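SxtG (Microseira wollei, PDB 6U1R) is an amidinotransferase of the saxitoxin biosynthetic pathway, probably passing an amidino group from a donor to an acceptor amine through a covalent amidino-cysteine intermediate. Local coordinates at residues P183-Q189 with V207-T213; W124-F130 with R154-E159; I56-P62 with P260-H264. All coordinates share one frame. Residue numbers count along the deposited sequence, not the author numbering.

Contact 1 of 3, residues P183-Q189 with V207-T213; sequences PQLFDAQ and VTEFEPT
Two parts of one long irregular loop meet here, closest at Gln189 and Thr208 (CA-CA 5.1 Å); side-chain bonds to main-chain groups replace strand pairing. Extended Pro183 lays its CB 3.5 Å from Glu211 CD. Gln184 (-75/-37) and Leu185 (60/40) then turn, presenting successive amides to the Glu211 carboxylate (chi1 p, chi2 t): Gln184 N to Glu211 OE1 and Leu185 N to Glu211 OE2, each 2.8 Å. A water links Gln184 OE1 (2.7 Å) to Glu211 OE1 (2.8 Å). The Phe186 and Phe210 rings hardly overlap (planes at 28°, centroids 5.9 Å apart). In the 3-10 turn 187-189, small Ala188 sets CB over the Phe210 face, 4.0 Å from its centroid, while Ala188 O accepts from Thr208 OG1 (2.7 Å) of an ST turn. Gln189 O takes Thr208 N (3.0 Å); its long side chain (chi1 t, chi2 p) reaches back, Gln189 OE1 accepting from Glu211 N (3.1 Å). The loop joins strands 176-179 and 219-222; Lys168 and Trp161 of the second subunit cover Phe210 and Phe186.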
loop_
_atom_site.group_PDB
_atom_site.type_symbol
_atom_site.label_atom_id
_atom_site.label_comp_id
_atom_site.label_asym_id
_atom_site.label_seq_id
_atom_site.Cartn_x
_atom_site.Cartn_y
_atom_site.Cartn_z
ATOM N N PRO A 183 1.495 5.769 4.212
ATOM C CA PRO A 183 2.145 7.052 4.512
ATOM C C PRO A 183 2.984 6.973 5.777
ATOM O O PRO A 183 2.758 6.148 6.663
ATOM C CB PRO A 183 0.966 8.024 4.675
ATOM C CG PRO A 183 -0.182 7.149 5.129
ATOM C CD PRO A 183 0.026 5.857 4.354
ATOM N N GLN A 184 3.966 7.877 5.849
ATOM C CA GLN A 184 4.852 7.978 7.003
ATOM C C GLN A 184 4.156 8.638 8.188
ATOM O O GLN A 184 4.428 8.284 9.343
ATOM C CB GLN A 184 6.109 8.781 6.633
ATOM C CG GLN A 184 6.964 8.148 5.546
ATOM C CD GLN A 184 8.277 8.885 5.311
ATOM O OE1 GLN A 184 8.306 9.996 4.763
ATOM N NE2 GLN A 184 9.366 8.284 5.744
ATOM N N LEU A 185 3.307 9.628 7.906
ATOM C CA LEU A 185 2.541 10.362 8.900
ATOM C C LEU A 185 3.463 11.058 9.902
ATOM O O LEU A 185 3.172 11.133 11.098
ATOM C CB LEU A 185 1.521 9.456 9.595
ATOM C CG LEU A 185 0.552 8.733 8.637
ATOM C CD1 LEU A 185 -0.544 7.957 9.406
ATOM C CD2 LEU A 185 -0.082 9.721 7.675
ATOM N N PHE A 186 4.561 11.615 9.386
ATOM C CA PHE A 186 5.365 12.552 10.156
ATOM C C PHE A 186 4.543 13.784 10.546
ATOM O O PHE A 186 3.506 14.108 9.951
ATOM C CB PHE A 186 6.584 13.015 9.342
ATOM C CG PHE A 186 7.633 11.958 9.089
ATOM C CD1 PHE A 186 7.554 10.679 9.630
ATOM C CD2 PHE A 186 8.731 12.268 8.298
ATOM C CE1 PHE A 186 8.555 9.740 9.387
ATOM C CE2 PHE A 186 9.728 11.338 8.066
ATOM C CZ PHE A 186 9.643 10.080 8.612
ATOM N N ASP A 187 5.061 14.525 11.532
ATOM C CA ASP A 187 4.420 15.778 11.903
ATOM C C ASP A 187 4.229 16.702 10.704
ATOM O O ASP A 187 3.277 17.482 10.682
ATOM C CB ASP A 187 5.235 16.499 12.982
ATOM C CG ASP A 187 5.078 15.887 14.364
ATOM O OD1 ASP A 187 4.233 14.984 14.570
ATOM O OD2 ASP A 187 5.810 16.345 15.270
ATOM N N ALA A 188 5.114 16.628 9.699
ATOM C CA ALA A 188 5.007 17.505 8.532
ATOM C C ALA A 188 3.702 17.326 7.745
ATOM O O ALA A 188 3.366 18.192 6.930
ATOM C CB ALA A 188 6.193 17.284 7.592
ATOM N N GLN A 189 2.984 16.220 7.949
ATOM C CA GLN A 189 1.709 15.971 7.278
ATOM C C GLN A 189 0.563 16.788 7.874
ATOM O O GLN A 189 -0.528 16.812 7.299
ATOM C CB GLN A 189 1.401 14.462 7.336
ATOM C CG GLN A 189 0.118 14.018 6.590
ATOM C CD GLN A 189 0.137 14.326 5.101
ATOM O OE1 GLN A 189 1.177 14.629 4.529
ATOM N NE2 GLN A 189 -1.043 14.248 4.463
ATOM N N VAL A 207 -4.610 18.725 7.076
ATOM C CA VAL A 207 -3.527 18.013 6.397
ATOM C C VAL A 207 -2.831 18.945 5.415
ATOM O O VAL A 207 -3.441 19.866 4.840
ATOM C CB VAL A 207 -3.990 16.732 5.677
ATOM C CG1 VAL A 207 -4.202 15.588 6.675
ATOM C CG2 VAL A 207 -5.201 16.982 4.827
ATOM N N THR A 208 -1.537 18.703 5.240
ATOM C CA THR A 208 -0.658 19.452 4.354
ATOM C C THR A 208 -0.500 18.681 3.051
ATOM O O THR A 208 -1.232 17.714 2.783
ATOM C CB THR A 208 0.711 19.664 5.003
ATOM O OG1 THR A 208 1.376 18.394 5.092
ATOM C CG2 THR A 208 0.578 20.266 6.389
ATOM N N GLU A 209 0.486 19.083 2.239
ATOM C CA GLU A 209 0.841 18.369 1.012
ATOM C C GLU A 209 2.174 17.637 1.133
ATOM O O GLU A 209 2.890 17.453 0.146
ATOM C CB GLU A 209 0.858 19.334 -0.175
ATOM C CG GLU A 209 -0.525 19.933 -0.503
ATOM C CD GLU A 209 -1.560 18.883 -0.903
ATOM O OE1 GLU A 209 -1.180 17.873 -1.533
ATOM O OE2 GLU A 209 -2.762 19.091 -0.604
ATOM N N PHE A 210 2.514 17.186 2.342
ATOM C CA PHE A 210 3.768 16.469 2.544
ATOM C C PHE A 210 3.782 15.124 1.805
ATOM O O PHE A 210 4.782 14.774 1.164
ATOM C CB PHE A 210 3.988 16.316 4.049
ATOM C CG PHE A 210 5.037 15.323 4.433
ATOM C CD1 PHE A 210 6.384 15.620 4.288
ATOM C CD2 PHE A 210 4.675 14.109 4.987
ATOM C CE1 PHE A 210 7.349 14.708 4.666
ATOM C CE2 PHE A 210 5.623 13.194 5.356
ATOM C CZ PHE A 210 6.973 13.493 5.200
ATOM N N GLU A 211 2.698 14.355 1.880
ATOM C CA GLU A 211 2.647 13.045 1.244
ATOM C C GLU A 211 1.202 12.695 0.911
ATOM O O GLU A 211 0.272 13.290 1.460
ATOM C CB GLU A 211 3.260 11.967 2.142
ATOM C CG GLU A 211 2.388 11.628 3.324
ATOM C CD GLU A 211 3.110 10.778 4.340
ATOM O OE1 GLU A 211 3.984 9.959 3.954
ATOM O OE2 GLU A 211 2.788 10.957 5.527
ATOM N N PRO A 212 0.982 11.713 0.030
ATOM C CA PRO A 212 -0.396 11.368 -0.374
ATOM C C PRO A 212 -1.179 10.719 0.760
ATOM O O PRO A 212 -0.759 9.687 1.289
ATOM C CB PRO A 212 -0.191 10.382 -1.531
ATOM C CG PRO A 212 1.206 10.539 -1.983
ATOM C CD PRO A 212 1.997 11.073 -0.828
ATOM N N THR A 213 -2.344 11.293 1.100
ATOM C CA THR A 213 -3.287 10.670 2.026
ATOM C C THR A 213 -4.711 10.866 1.520
ATOM O O THR A 213 -5.057 11.918 0.958
ATOM C CB THR A 213 -3.192 11.208 3.489
ATOM O OG1 THR A 213 -3.421 12.624 3.543
ATOM C CG2 THR A 213 -1.845 10.889 4.102
HETATM O O HOH W 1 6.450 10.720 2.904
#

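Contact 2 of 3, residues W124-F130 with R154-E159; sequences WQVRSGF and RNRYFE
Trp124, Asn155 and Arg154 carry most of this buried interface, in which the chain leaving strand 125-126 (antiparallel to 119-120) passes a 3-10 turn at 154-155; the backbones come closest at Gly129 and Asn155, CA-CA 4.7 Å. Trp124 (chi1 p, chi2 -99°) offers its broad indole to an extended Arg154 (chi1 m, chi2 and chi3 t). Arg154 CG sits 3.7 Å above the centroid of the six-membered ring, and the guanidinium stacks flat, Arg154 CZ 4.5 Å from the five-membered ring centroid in a cation-pi contact. The indole edge points at the face of Tyr157, a T-shaped pair with centroids 5.1 Å apart and planes at 80°. Asn155 (chi1 m) ties its loop to the chain leaving the strand: Asn155 ND2 donates to Ser128 O at 2.9 Å and also to Thr76 O, while Asn155 O receives a CA-H...O contact from Gly129 CA at 3.1 Å. A type I turn from Arg156 to Glu159 sets a two-pronged salt bridge, Arg156 NH2 to Glu159 OE2 (2.8 Å) and Arg156 NE to Glu159 OE1 (2.9 Å), beside Phe130, whose CD2 lies 3.6 Å from Arg156 NE. A water joins Phe130 N (3.0 Å) to Glu159 OE1 (2.8 Å). Both guanidinium groups have acid partners: Arg154 NH2 pairs with Asp187 and bonds Leu185 O, and buried Arg156 pairs with Glu159 and Asp137, held beside the predicted active-site residues Asp215 and His264.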
loop_
_atom_site.group_PDB
_atom_site.type_symbol
_atom_site.label_atom_id
_atom_site.label_comp_id
_atom_site.label_asym_id
_atom_site.label_seq_id
_atom_site.Cartn_x
_atom_site.Cartn_y
_atom_site.Cartn_z
ATOM N N TRP A 124 6.783 7.739 15.515
ATOM C CA TRP A 124 5.656 8.113 16.365
ATOM C C TRP A 124 5.013 6.855 16.925
ATOM O O TRP A 124 5.240 5.749 16.433
ATOM C CB TRP A 124 4.610 8.960 15.616
ATOM C CG TRP A 124 4.126 8.384 14.303
ATOM C CD1 TRP A 124 4.562 8.723 13.064
ATOM C CD2 TRP A 124 3.090 7.398 14.109
ATOM N NE1 TRP A 124 3.880 8.006 12.103
ATOM C CE2 TRP A 124 2.971 7.187 12.717
ATOM C CE3 TRP A 124 2.264 6.675 14.970
ATOM C CZ2 TRP A 124 2.056 6.290 12.172
ATOM C CZ3 TRP A 124 1.368 5.781 14.440
ATOM C CH2 TRP A 124 1.261 5.600 13.040
ATOM N N GLN A 125 4.204 7.039 17.961
ATOM C CA GLN A 125 3.491 5.928 18.568
ATOM C C GLN A 125 2.106 6.397 18.999
ATOM O O GLN A 125 1.884 7.584 19.256
ATOM C CB GLN A 125 4.256 5.343 19.770
ATOM C CG GLN A 125 4.384 6.275 20.933
ATOM C CD GLN A 125 5.236 5.677 22.051
ATOM O OE1 GLN A 125 4.731 5.303 23.107
ATOM N NE2 GLN A 125 6.526 5.569 21.804
ATOM N N VAL A 126 1.171 5.450 19.065
ATOM C CA VAL A 126 -0.174 5.730 19.553
ATOM C C VAL A 126 -0.565 4.642 20.549
ATOM O O VAL A 126 0.032 3.573 20.604
ATOM C CB VAL A 126 -1.216 5.815 18.405
ATOM C CG1 VAL A 126 -0.884 6.966 17.461
ATOM C CG2 VAL A 126 -1.292 4.497 17.653
ATOM N N ARG A 127 -1.583 4.938 21.347
ATOM C CA ARG A 127 -1.975 4.054 22.434
ATOM C C ARG A 127 -2.947 2.964 22.023
ATOM O O ARG A 127 -3.072 1.964 22.745
ATOM C CB ARG A 127 -2.584 4.889 23.567
ATOM C CG ARG A 127 -1.556 5.688 24.323
ATOM C CD ARG A 127 -2.175 6.700 25.276
ATOM N NE ARG A 127 -1.122 7.453 25.941
ATOM C CZ ARG A 127 -0.576 7.110 27.100
ATOM N NH1 ARG A 127 -1.003 6.031 27.747
ATOM N NH2 ARG A 127 0.399 7.857 27.604
ATOM N N SER A 128 -3.635 3.115 20.891
ATOM C CA SER A 128 -4.579 2.112 20.420
ATOM C C SER A 128 -4.924 2.413 18.966
ATOM O O SER A 128 -4.584 3.471 18.424
ATOM C CB SER A 128 -5.865 2.092 21.258
ATOM O OG SER A 128 -6.629 3.275 21.043
ATOM N N GLY A 129 -5.618 1.477 18.353
ATOM C CA GLY A 129 -6.334 1.750 17.127
ATOM C C GLY A 129 -7.677 2.397 17.390
ATOM O O GLY A 129 -7.923 2.989 18.449
ATOM N N PHE A 130 -8.566 2.272 16.390
ATOM C CA PHE A 130 -9.909 2.844 16.445
ATOM C C PHE A 130 -10.887 1.683 16.530
ATOM O O PHE A 130 -11.113 1.147 17.634
ATOM C CB PHE A 130 -10.126 3.786 15.238
ATOM C CG PHE A 130 -11.539 4.377 15.120
ATOM C CD1 PHE A 130 -12.229 4.825 16.236
ATOM C CD2 PHE A 130 -12.154 4.500 13.871
ATOM C CE1 PHE A 130 -13.512 5.367 16.128
ATOM C CE2 PHE A 130 -13.450 5.067 13.746
ATOM C CZ PHE A 130 -14.122 5.492 14.872
ATOM N N ARG A 154 -3.224 8.446 12.162
ATOM C CA ARG A 154 -2.274 7.489 12.713
ATOM C C ARG A 154 -2.949 6.339 13.450
ATOM O O ARG A 154 -2.490 5.204 13.370
ATOM C CB ARG A 154 -1.312 8.209 13.665
ATOM C CG ARG A 154 -0.337 9.150 12.986
ATOM C CD ARG A 154 0.317 10.035 14.036
ATOM N NE ARG A 154 1.418 10.824 13.488
ATOM C CZ ARG A 154 1.902 11.922 14.059
ATOM N NH1 ARG A 154 1.371 12.377 15.204
ATOM N NH2 ARG A 154 2.924 12.561 13.496
ATOM N N ASN A 155 -4.015 6.610 14.207
ATOM C CA ASN A 155 -4.635 5.526 14.963
ATOM C C ASN A 155 -5.297 4.490 14.067
ATOM O O ASN A 155 -5.631 3.401 14.543
ATOM C CB ASN A 155 -5.655 6.088 15.942
ATOM C CG ASN A 155 -5.017 6.925 17.018
ATOM O OD1 ASN A 155 -4.754 8.102 16.810
ATOM N ND2 ASN A 155 -4.734 6.312 18.178
ATOM N N ARG A 156 -5.515 4.806 12.793
ATOM C CA ARG A 156 -6.157 3.887 11.859
ATOM C C ARG A 156 -5.161 3.168 10.948
ATOM O O ARG A 156 -5.573 2.508 9.997
ATOM C CB ARG A 156 -7.207 4.664 11.041
ATOM C CG ARG A 156 -8.123 5.520 11.917
ATOM C CD ARG A 156 -9.281 6.124 11.141
ATOM N NE ARG A 156 -10.302 5.134 10.802
ATOM C CZ ARG A 156 -11.471 5.428 10.246
ATOM N NH1 ARG A 156 -11.773 6.685 9.967
ATOM N NH2 ARG A 156 -12.350 4.461 10.003
ATOM N N TYR A 157 -3.863 3.215 11.277
ATOM C CA TYR A 157 -2.799 2.674 10.429
ATOM C C TYR A 157 -2.990 1.196 10.113
ATOM O O TYR A 157 -2.563 0.724 9.049
ATOM C CB TYR A 157 -1.468 2.837 11.154
ATOM C CG TYR A 157 -0.240 3.150 10.316
ATOM C CD1 TYR A 157 -0.202 4.251 9.477
ATOM C CD2 TYR A 157 0.909 2.392 10.451
ATOM C CE1 TYR A 157 0.947 4.562 8.772
ATOM C CE2 TYR A 157 2.049 2.686 9.767
ATOM C CZ TYR A 157 2.076 3.781 8.936
ATOM O OH TYR A 157 3.256 4.038 8.266
ATOM N N PHE A 158 -3.559 0.436 11.044
ATOM C CA PHE A 158 -3.718 -1.004 10.900
ATOM C C PHE A 158 -5.184 -1.409 10.847
ATOM O O PHE A 158 -5.531 -2.562 11.139
ATOM C CB PHE A 158 -2.992 -1.728 12.038
ATOM C CG PHE A 158 -1.504 -1.582 11.969
ATOM C CD1 PHE A 158 -0.794 -2.214 10.967
ATOM C CD2 PHE A 158 -0.814 -0.780 12.871
ATOM C CE1 PHE A 158 0.574 -2.083 10.859
ATOM C CE2 PHE A 158 0.570 -0.637 12.757
ATOM C CZ PHE A 158 1.257 -1.287 11.756
ATOM N N GLU A 159 -6.054 -0.494 10.453
ATOM C CA GLU A 159 -7.462 -0.829 10.469
ATOM C C GLU A 159 -7.820 -1.870 9.419
ATOM O O GLU A 159 -8.852 -2.532 9.564
ATOM C CB GLU A 159 -8.298 0.431 10.281
ATOM C CG GLU A 159 -9.726 0.251 10.701
ATOM C CD GLU A 159 -10.417 1.574 10.973
ATOM O OE1 GLU A 159 -9.827 2.434 11.669
ATOM O OE2 GLU A 159 -11.553 1.791 10.477
HETATM O O HOH W 2 -8.282 1.126 13.651
#

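Contact 3 of 3, residues I56-P62 with P260-H264; sequences INKWTFP and PEALH
Segment 56-62 follows the short helix 53-57 into a 3-10 turn at 58-59 and straightens into an extended chain at Phe61 and Pro62; segment 260-264 has no regular structure, turning at Pro260 and Glu261 before extending through Ala262 and Leu263. They come closest at Thr60 and Glu261, CA-CA 4.3 Å. No hydrogen bond spans the gap; the backbones meet through a CA-H...O contact, Glu261 CA to Trp59 O at 3.4 Å. Trp59 N to Ile56 O (3.0 Å) and Thr60 N to Asn57 O (2.9 Å) are 3-10-type bonds, and Thr60 OG1 (chi1 p) returns to Asn57 O at 2.7 Å. His264 is predicted to be catalytic, as is its hydrogen-bond partner Asp215; the contact sets the 56-62 turn against a loop entering the active site of the pentein (alpha/beta-propeller) fold of the amidinotransferase family. Leu263 (chi1 t), its side chain about 4 Å from that of Asp215, supplies the apolar contact: Leu263 CD2 lies 3.6 Å from Thr60 CG2 and 4.2 Å from Ile56 CG2, so the threonine methyl packs while its hydroxyl serves the backbone. Glu261 (chi1 m, chi2 p) folds its aliphatic part over the chain, Glu261 CG 3.5 Å from Thr60 O.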
loop_
_atom_site.group_PDB
_atom_site.type_symbol
_atom_site.label_atom_id
_atom_site.label_comp_id
_atom_site.label_asym_id
_atom_site.label_seq_id
_atom_site.Cartn_x
_atom_site.Cartn_y
_atom_site.Cartn_z
ATOM N N ILE A 56 -5.914 15.223 14.234
ATOM C CA ILE A 56 -6.960 15.422 13.214
ATOM C C ILE A 56 -8.323 15.717 13.835
ATOM O O ILE A 56 -8.972 16.704 13.483
ATOM C CB ILE A 56 -7.051 14.205 12.272
ATOM C CG1 ILE A 56 -5.771 14.067 11.450
ATOM C CG2 ILE A 56 -8.275 14.322 11.348
ATOM C CD1 ILE A 56 -5.680 12.759 10.789
ATOM N N ASN A 57 -8.822 14.812 14.682
ATOM C CA ASN A 57 -10.258 14.764 14.921
ATOM C C ASN A 57 -10.778 15.964 15.698
ATOM O O ASN A 57 -11.971 16.271 15.615
ATOM C CB ASN A 57 -10.603 13.467 15.613
ATOM C CG ASN A 57 -10.371 12.292 14.700
ATOM O OD1 ASN A 57 -10.656 12.380 13.499
ATOM N ND2 ASN A 57 -9.798 11.224 15.226
ATOM N N LYS A 58 -9.929 16.670 16.426
ATOM C CA LYS A 58 -10.435 17.869 17.082
ATOM C C LYS A 58 -10.998 18.873 16.078
ATOM O O LYS A 58 -11.815 19.720 16.451
ATOM C CB LYS A 58 -9.345 18.518 17.933
ATOM C CG LYS A 58 -8.214 19.162 17.174
ATOM C CD LYS A 58 -7.151 19.610 18.175
ATOM C CE LYS A 58 -6.024 20.389 17.533
ATOM N NZ LYS A 58 -5.125 20.948 18.608
ATOM N N TRP A 59 -10.611 18.781 14.809
ATOM C CA TRP A 59 -11.085 19.718 13.799
ATOM C C TRP A 59 -12.384 19.267 13.135
ATOM O O TRP A 59 -12.867 19.942 12.216
ATOM C CB TRP A 59 -9.981 19.951 12.757
ATOM C CG TRP A 59 -8.756 20.554 13.396
ATOM C CD1 TRP A 59 -7.547 19.966 13.563
ATOM C CD2 TRP A 59 -8.658 21.859 13.993
ATOM N NE1 TRP A 59 -6.690 20.823 14.229
ATOM C CE2 TRP A 59 -7.346 21.993 14.493
ATOM C CE3 TRP A 59 -9.550 22.927 14.141
ATOM C CZ2 TRP A 59 -6.902 23.154 15.135
ATOM C CZ3 TRP A 59 -9.108 24.083 14.782
ATOM C CH2 TRP A 59 -7.792 24.185 15.266
ATOM N N THR A 60 -12.969 18.162 13.584
ATOM C CA THR A 60 -14.314 17.793 13.184
ATOM C C THR A 60 -15.362 18.371 14.119
ATOM O O THR A 60 -16.539 18.024 13.996
ATOM C CB THR A 60 -14.456 16.270 13.123
ATOM O OG1 THR A 60 -14.278 15.696 14.430
ATOM C CG2 THR A 60 -13.431 15.697 12.182
ATOM N N PHE A 61 -14.966 19.259 15.038
ATOM C CA PHE A 61 -15.898 19.858 15.977
ATOM C C PHE A 61 -15.961 21.365 15.766
ATOM O O PHE A 61 -14.913 22.017 15.719
ATOM C CB PHE A 61 -15.472 19.564 17.427
ATOM C CG PHE A 61 -15.479 18.104 17.773
ATOM C CD1 PHE A 61 -16.642 17.500 18.202
ATOM C CD2 PHE A 61 -14.328 17.331 17.664
ATOM C CE1 PHE A 61 -16.662 16.151 18.524
ATOM C CE2 PHE A 61 -14.347 15.973 17.982
ATOM C CZ PHE A 61 -15.511 15.393 18.412
ATOM N N PRO A 62 -17.144 21.962 15.667
ATOM C CA PRO A 62 -17.207 23.425 15.735
ATOM C C PRO A 62 -16.698 23.880 17.094
ATOM O O PRO A 62 -16.802 23.156 18.087
ATOM C CB PRO A 62 -18.696 23.738 15.539
ATOM C CG PRO A 62 -19.411 22.493 15.963
ATOM C CD PRO A 62 -18.483 21.344 15.647
ATOM N N PRO A 260 -16.760 23.349 7.476
ATOM C CA PRO A 260 -15.399 23.554 8.000
ATOM C C PRO A 260 -14.809 22.327 8.670
ATOM O O PRO A 260 -13.576 22.257 8.814
ATOM C CB PRO A 260 -15.578 24.697 9.023
ATOM C CG PRO A 260 -16.882 25.342 8.663
ATOM C CD PRO A 260 -17.737 24.237 8.126
ATOM N N GLU A 261 -15.657 21.394 9.103
ATOM C CA GLU A 261 -15.300 20.153 9.782
ATOM C C GLU A 261 -15.153 18.967 8.814
ATOM O O GLU A 261 -15.183 17.813 9.263
ATOM C CB GLU A 261 -16.374 19.817 10.826
ATOM C CG GLU A 261 -16.547 20.871 11.934
ATOM C CD GLU A 261 -17.478 22.012 11.562
ATOM O OE1 GLU A 261 -18.469 21.766 10.847
ATOM O OE2 GLU A 261 -17.236 23.150 12.014
ATOM N N ALA A 262 -15.040 19.237 7.511
ATOM C CA ALA A 262 -15.256 18.213 6.493
ATOM C C ALA A 262 -14.359 17.008 6.714
ATOM O O ALA A 262 -13.139 17.137 6.862
ATOM C CB ALA A 262 -15.019 18.784 5.094
ATOM N N LEU A 263 -14.983 15.821 6.689
ATOM C CA LEU A 263 -14.281 14.552 6.824
ATOM C C LEU A 263 -15.264 13.488 6.322
ATOM O O LEU A 263 -16.230 13.163 7.018
ATOM C CB LEU A 263 -13.852 14.313 8.266
ATOM C CG LEU A 263 -13.089 13.059 8.711
ATOM C CD1 LEU A 263 -12.418 12.297 7.626
ATOM C CD2 LEU A 263 -12.036 13.474 9.738
ATOM N N HIS A 264 -15.046 13.032 5.090
ATOM C CA HIS A 264 -15.893 12.104 4.342
ATOM C C HIS A 264 -17.017 12.851 3.637
ATOM O O HIS A 264 -17.505 13.876 4.126
ATOM C CB HIS A 264 -16.430 10.971 5.234
ATOM C CG HIS A 264 -15.336 10.221 5.925
ATOM N ND1 HIS A 264 -15.493 9.621 7.156
ATOM C CD2 HIS A 264 -14.047 10.011 5.563
ATOM C CE1 HIS A 264 -14.343 9.085 7.529
ATOM N NE2 HIS A 264 -13.455 9.288 6.571
#

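In the fold
All three contacts are made largely by loops of the pentein fold. Contact 3 joins residues almost 200 positions apart, and contacts 2 and 1 follow one another within the chain it spans. Contacts 1 and 2 lie on the same side of the chain's centre, centres 15 Å apart, and touch: Tyr157 OH approaches Pro183 O at 2.7 Å and Arg154 NH2 approaches Leu185 O at 2.8 Å, both probable hydrogen bonds. Both also meet the second subunit, whereas contact 3 does not. The centre of contact 3 is about 17 Å from that of contact 1 and 18 Å from that of contact 2, yet Arg156 NH1 packs 4.3 Å from His264 CE1. Loop packing thus continues from dimer interface to predicted active site.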